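PDB 5W5P: tail fiber protein from Acinetobacter phage AM24, which probably recognises and degrades the capsular polysaccharide of Acinetobacter baumannii as a trimeric tailspike, allowing the phage to reach the cell surface. Local coordinates for residues G152-T155 and D161-M164; V243-P248 and G255-V260. All coordinates share one frame; numbering follows the deposited sequence.

Contact 1: G152-T155 and D161-M164; sequences GLPT and DMLM
The pyrrolidine ring of Pro154 is the bump of this contact, pushed into the hollow between the selenomethionine side chains of Met162 and Met164. Its outermost atom, CG, lies 3.7 Å from Met162 CE and equally far from Met164 SE, so one ring carbon touches both walls. Met162 meets the ring at its CG-CB edge, the two side chains crossing at a slant, because its chain, extended through chi2, bends at chi3 (81°) and swings the methyl onto CG. Met164 bends in the other sense (chi3 -65°) and runs past the proline in the opposite direction, its SE 3.8 Å from Pro154 CD. Here the chain enters a coil of the parallel beta-helix, a fold common in phage tailspikes: a loop leaves strand 151-153 and returns at Met164, where strand 164-169 begins. The selenium of Met164 also fills the angle between Leu153 CB, 4.0 Å away, and the carbonyl of Pro154, whose O is 3.6 Å from SE and accepts a hydrogen bond from Thr199 OG1. Val129 of helix 122-132 covers both Leu153 and Pro154. Farther out, Met162 SE rests 3.9 Å from Thr155 O, while Tyr133 packs against the Met162 side chain.

Contact 2: V243-P248 and G255-V260; sequences VRATQP and GYVQSV
Gln247 O accepts a hydrogen bond from NH1 of Arg249 and, across the contact, a weak, supplementary CA-H contact from Gly255, with CA at 3.4 Å and an angle of 145° at the hydrogen. The two segments flank a short excursion from the wall of the parallel beta-helix, leaving at the end of strand 241-244 and coming back into strand 257-258, one face further round the coil. Arg249, which lies in the excursion, clamps both ends of it, since its NH2 bonds to Tyr256 O while the guanidinium also makes a cation-pi contact with the Tyr256 ring. From outside both segments, Asp224 holds the backbone at 246-247 with both carboxylate oxygens, OD2 to Thr246 N and OD1 to Gln247 N.

Gly255, with no side chain, sits against this bare backbone, its CA 3.7 Å from Ala245 O and 3.8 Å from Thr246 C. Next to it, Ala245 CB lies 3.3 Å from Tyr256 O and 4.0 Å from Val257 CG1, joining the polar end of the contact to an apolar one. The CB of Tyr256 points away from 243-248, and its ring meets Phe280 with the planes about 80° apart. Beyond Val257, the backbone turns its corner at Ser259 with positive phi (54°), and Ser259 OG bonds to Asn281 ND2; this corner also packs on Leu315 of a second subunit. The bend brings Val260 back toward Val243, whose two methyls divide the work. CG1, anti to the backbone N, crosses to Val257 CG1 at 3.8 Å, and CG2 slides alongside Val260, 4.1 Å from its CG1.

In the fold
Contact 1 lies at the start of the beta-helix and contact 2 farther along it, with centres 18 Å apart and nearest atoms about 11 Å apart, so they do not touch. They are tied through a run of parallel pairs: strand 164-169, which opens at Met164, pairs with 199-204, that with 229-232, and that with 260-263, which opens at Val260. Both contacts close a loop that leaves and rejoins the helix wall, and both border a second subunit: at contact 1 Asp161 forms a salt bridge with Arg172 of that chain, at contact 2 the reach is limited to Ser259. The side chain of Met164 is about 10 Å from a bound zinc ion, too far to be a ligand.

Contact 1: G152-T155 and D161-M164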
loop_
_atom_site.group_PDB
_atom_site.type_symbol
_atom_site.label_atom_id
_atom_site.label_comp_id
_atom_site.label_asym_id
_atom_site.label_seq_id
_atom_site.Cartn_x
_atom_site.Cartn_y
_atom_site.Cartn_z
ATOM N N GLY A 152 13.946 9.425 30.067
ATOM C CA GLY A 152 13.109 10.454 29.487
ATOM C C GLY A 152 13.856 11.234 28.420
ATOM O O GLY A 152 14.981 11.692 28.642
ATOM N N LEU A 153 13.198 11.384 27.239
ATOM C CA LEU A 153 13.657 12.167 26.102
ATOM C C LEU A 153 13.254 13.631 26.264
ATOM O O LEU A 153 12.196 13.932 26.827
ATOM C CB LEU A 153 13.072 11.611 24.806
ATOM C CG LEU A 153 13.646 10.276 24.333
ATOM C CD1 LEU A 153 12.916 9.798 23.105
ATOM C CD2 LEU A 153 15.130 10.400 24.053
ATOM N N PRO A 154 14.090 14.556 25.784
ATOM C CA PRO A 154 13.794 15.985 25.951
ATOM C C PRO A 154 12.500 16.391 25.256
ATOM O O PRO A 154 12.022 15.736 24.326
ATOM C CB PRO A 154 15.003 16.676 25.309
ATOM C CG PRO A 154 15.574 15.653 24.376
ATOM C CD PRO A 154 15.345 14.334 25.049
ATOM N N THR A 155 11.945 17.511 25.713
ATOM C CA THR A 155 10.630 17.947 25.258
ATOM C C THR A 155 10.715 18.579 23.873
ATOM O O THR A 155 11.463 19.536 23.652
ATOM C CB THR A 155 10.023 18.926 26.259
ATOM O OG1 THR A 155 9.909 18.280 27.529
ATOM C CG2 THR A 155 8.636 19.360 25.798
ATOM N N ASP A 161 11.706 21.706 16.883
ATOM C CA ASP A 161 12.862 21.804 16.000
ATOM C C ASP A 161 13.856 20.660 16.174
ATOM O O ASP A 161 14.975 20.743 15.657
ATOM C CB ASP A 161 13.566 23.150 16.202
ATOM C CG ASP A 161 14.287 23.253 17.540
ATOM O OD1 ASP A 161 14.018 22.439 18.449
ATOM O OD2 ASP A 161 15.121 24.169 17.686
HETATM N N MSE A 162 13.475 19.591 16.870
HETATM C CA MSE A 162 14.413 18.503 17.143
HETATM C C MSE A 162 14.093 17.238 16.355
HETATM O O MSE A 162 12.963 17.039 15.896
HETATM C CB MSE A 162 14.442 18.174 18.643
HETATM C CG MSE A 162 14.732 19.356 19.553
HETATM SE SE MSE A 162 14.594 18.910 21.465
HETATM C CE MSE A 162 16.342 18.078 21.705
ATOM N N LEU A 163 15.102 16.385 16.197
ATOM C CA LEU A 163 14.925 15.046 15.647
ATOM C C LEU A 163 15.731 14.098 16.517
ATOM O O LEU A 163 16.962 14.163 16.535
ATOM C CB LEU A 163 15.366 14.972 14.188
ATOM C CG LEU A 163 15.305 13.590 13.548
ATOM C CD1 LEU A 163 13.863 13.283 13.223
ATOM C CD2 LEU A 163 16.135 13.534 12.265
HETATM N N MSE A 164 15.047 13.212 17.220
HETATM C CA MSE A 164 15.728 12.349 18.171
HETATM C C MSE A 164 15.846 10.921 17.659
HETATM O O MSE A 164 15.013 10.468 16.870
HETATM C CB MSE A 164 14.991 12.393 19.514
HETATM C CG MSE A 164 14.742 13.826 19.984
HETATM SE SE MSE A 164 13.669 14.015 21.616
HETATM C CE MSE A 164 11.955 13.310 20.988
#

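Contact 2: V243-P248 and G255-V260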
loop_
_atom_site.group_PDB
_atom_site.type_symbol
_atom_site.label_atom_id
_atom_site.label_comp_id
_atom_site.label_asym_id
_atom_site.label_seq_id
_atom_site.Cartn_x
_atom_site.Cartn_y
_atom_site.Cartn_z
ATOM N N VAL A 243 5.026 -1.063 22.293
ATOM C CA VAL A 243 4.410 0.190 22.717
ATOM C C VAL A 243 3.275 -0.131 23.678
ATOM O O VAL A 243 2.462 -1.021 23.410
ATOM C CB VAL A 243 3.877 1.012 21.525
ATOM C CG1 VAL A 243 3.394 2.381 22.001
ATOM C CG2 VAL A 243 4.944 1.159 20.458
ATOM N N ARG A 244 3.219 0.594 24.791
ATOM C CA ARG A 244 2.140 0.461 25.753
ATOM C C ARG A 244 1.701 1.855 26.168
ATOM O O ARG A 244 2.522 2.775 26.243
ATOM C CB ARG A 244 2.573 -0.360 26.978
ATOM C CG ARG A 244 1.526 -0.446 28.074
ATOM C CD ARG A 244 1.890 -1.475 29.132
ATOM N NE ARG A 244 1.876 -2.829 28.592
ATOM C CZ ARG A 244 2.416 -3.890 29.191
ATOM N NH1 ARG A 244 3.005 -3.768 30.374
ATOM N NH2 ARG A 244 2.358 -5.078 28.607
ATOM N N ALA A 245 0.400 2.017 26.401
ATOM C CA ALA A 245 -0.146 3.285 26.868
ATOM C C ALA A 245 -1.394 2.991 27.686
ATOM O O ALA A 245 -2.367 2.454 27.149
ATOM C CB ALA A 245 -0.463 4.212 25.693
ATOM N N THR A 246 -1.362 3.326 28.983
ATOM C CA THR A 246 -2.484 3.061 29.880
ATOM C C THR A 246 -2.927 4.287 30.676
ATOM O O THR A 246 -3.703 4.138 31.624
ATOM C CB THR A 246 -2.153 1.930 30.868
ATOM O OG1 THR A 246 -1.291 2.428 31.899
ATOM C CG2 THR A 246 -1.488 0.752 30.168
ATOM N N GLN A 247 -2.461 5.488 30.330
ATOM C CA GLN A 247 -2.749 6.654 31.155
ATOM C C GLN A 247 -3.823 7.514 30.505
ATOM O O GLN A 247 -3.572 8.101 29.439
ATOM C CB GLN A 247 -1.482 7.477 31.393
ATOM C CG GLN A 247 -0.507 6.850 32.378
ATOM C CD GLN A 247 -1.121 6.617 33.748
ATOM O OE1 GLN A 247 -1.937 7.414 34.223
ATOM N NE2 GLN A 247 -0.722 5.527 34.398
ATOM N N PRO A 248 -5.012 7.628 31.095
ATOM C CA PRO A 248 -6.028 8.527 30.534
ATOM C C PRO A 248 -5.562 9.974 30.570
ATOM O O PRO A 248 -4.976 10.436 31.552
ATOM C CB PRO A 248 -7.245 8.310 31.445
ATOM C CG PRO A 248 -6.967 7.030 32.182
ATOM C CD PRO A 248 -5.483 6.954 32.316
ATOM N N GLY A 255 -5.743 5.117 28.198
ATOM C CA GLY A 255 -4.542 5.457 27.471
ATOM C C GLY A 255 -4.736 5.319 25.975
ATOM O O GLY A 255 -5.670 4.681 25.494
ATOM N N TYR A 256 -3.837 5.937 25.219
ATOM C CA TYR A 256 -3.897 5.833 23.773
ATOM C C TYR A 256 -2.516 6.055 23.177
ATOM O O TYR A 256 -1.628 6.635 23.804
ATOM C CB TYR A 256 -4.899 6.827 23.177
ATOM C CG TYR A 256 -4.591 8.282 23.437
ATOM C CD1 TYR A 256 -5.042 8.910 24.590
ATOM C CD2 TYR A 256 -3.870 9.032 22.517
ATOM C CE1 TYR A 256 -4.775 10.245 24.826
ATOM C CE2 TYR A 256 -3.591 10.365 22.744
ATOM C CZ TYR A 256 -4.050 10.970 23.899
ATOM O OH TYR A 256 -3.776 12.299 24.128
ATOM N N VAL A 257 -2.351 5.575 21.949
ATOM C CA VAL A 257 -1.149 5.802 21.161
ATOM C C VAL A 257 -1.500 6.776 20.047
ATOM O O VAL A 257 -2.646 6.838 19.585
ATOM C CB VAL A 257 -0.572 4.483 20.598
ATOM C CG1 VAL A 257 -0.267 3.504 21.733
ATOM C CG2 VAL A 257 -1.523 3.858 19.595
ATOM N N GLN A 258 -0.513 7.563 19.625
ATOM C CA GLN A 258 -0.757 8.586 18.618
ATOM C C GLN A 258 0.429 8.663 17.669
ATOM O O GLN A 258 1.556 8.925 18.100
ATOM C CB GLN A 258 -1.030 9.942 19.277
ATOM C CG GLN A 258 -0.982 11.111 18.333
ATOM C CD GLN A 258 -1.220 12.433 19.033
ATOM O OE1 GLN A 258 -0.779 13.480 18.564
ATOM N NE2 GLN A 258 -1.942 12.397 20.148
ATOM N N SER A 259 0.173 8.425 16.385
ATOM C CA SER A 259 1.173 8.525 15.325
ATOM C C SER A 259 2.402 7.671 15.642
ATOM O O SER A 259 3.497 8.166 15.900
ATOM C CB SER A 259 1.569 9.986 15.085
ATOM O OG SER A 259 0.500 10.731 14.532
ATOM N N VAL A 260 2.176 6.359 15.616
ATOM C CA VAL A 260 3.224 5.366 15.820
ATOM C C VAL A 260 3.295 4.506 14.566
ATOM O O VAL A 260 2.279 3.942 14.140
ATOM C CB VAL A 260 2.964 4.503 17.067
ATOM C CG1 VAL A 260 3.972 3.351 17.146
ATOM C CG2 VAL A 260 3.026 5.357 18.324
#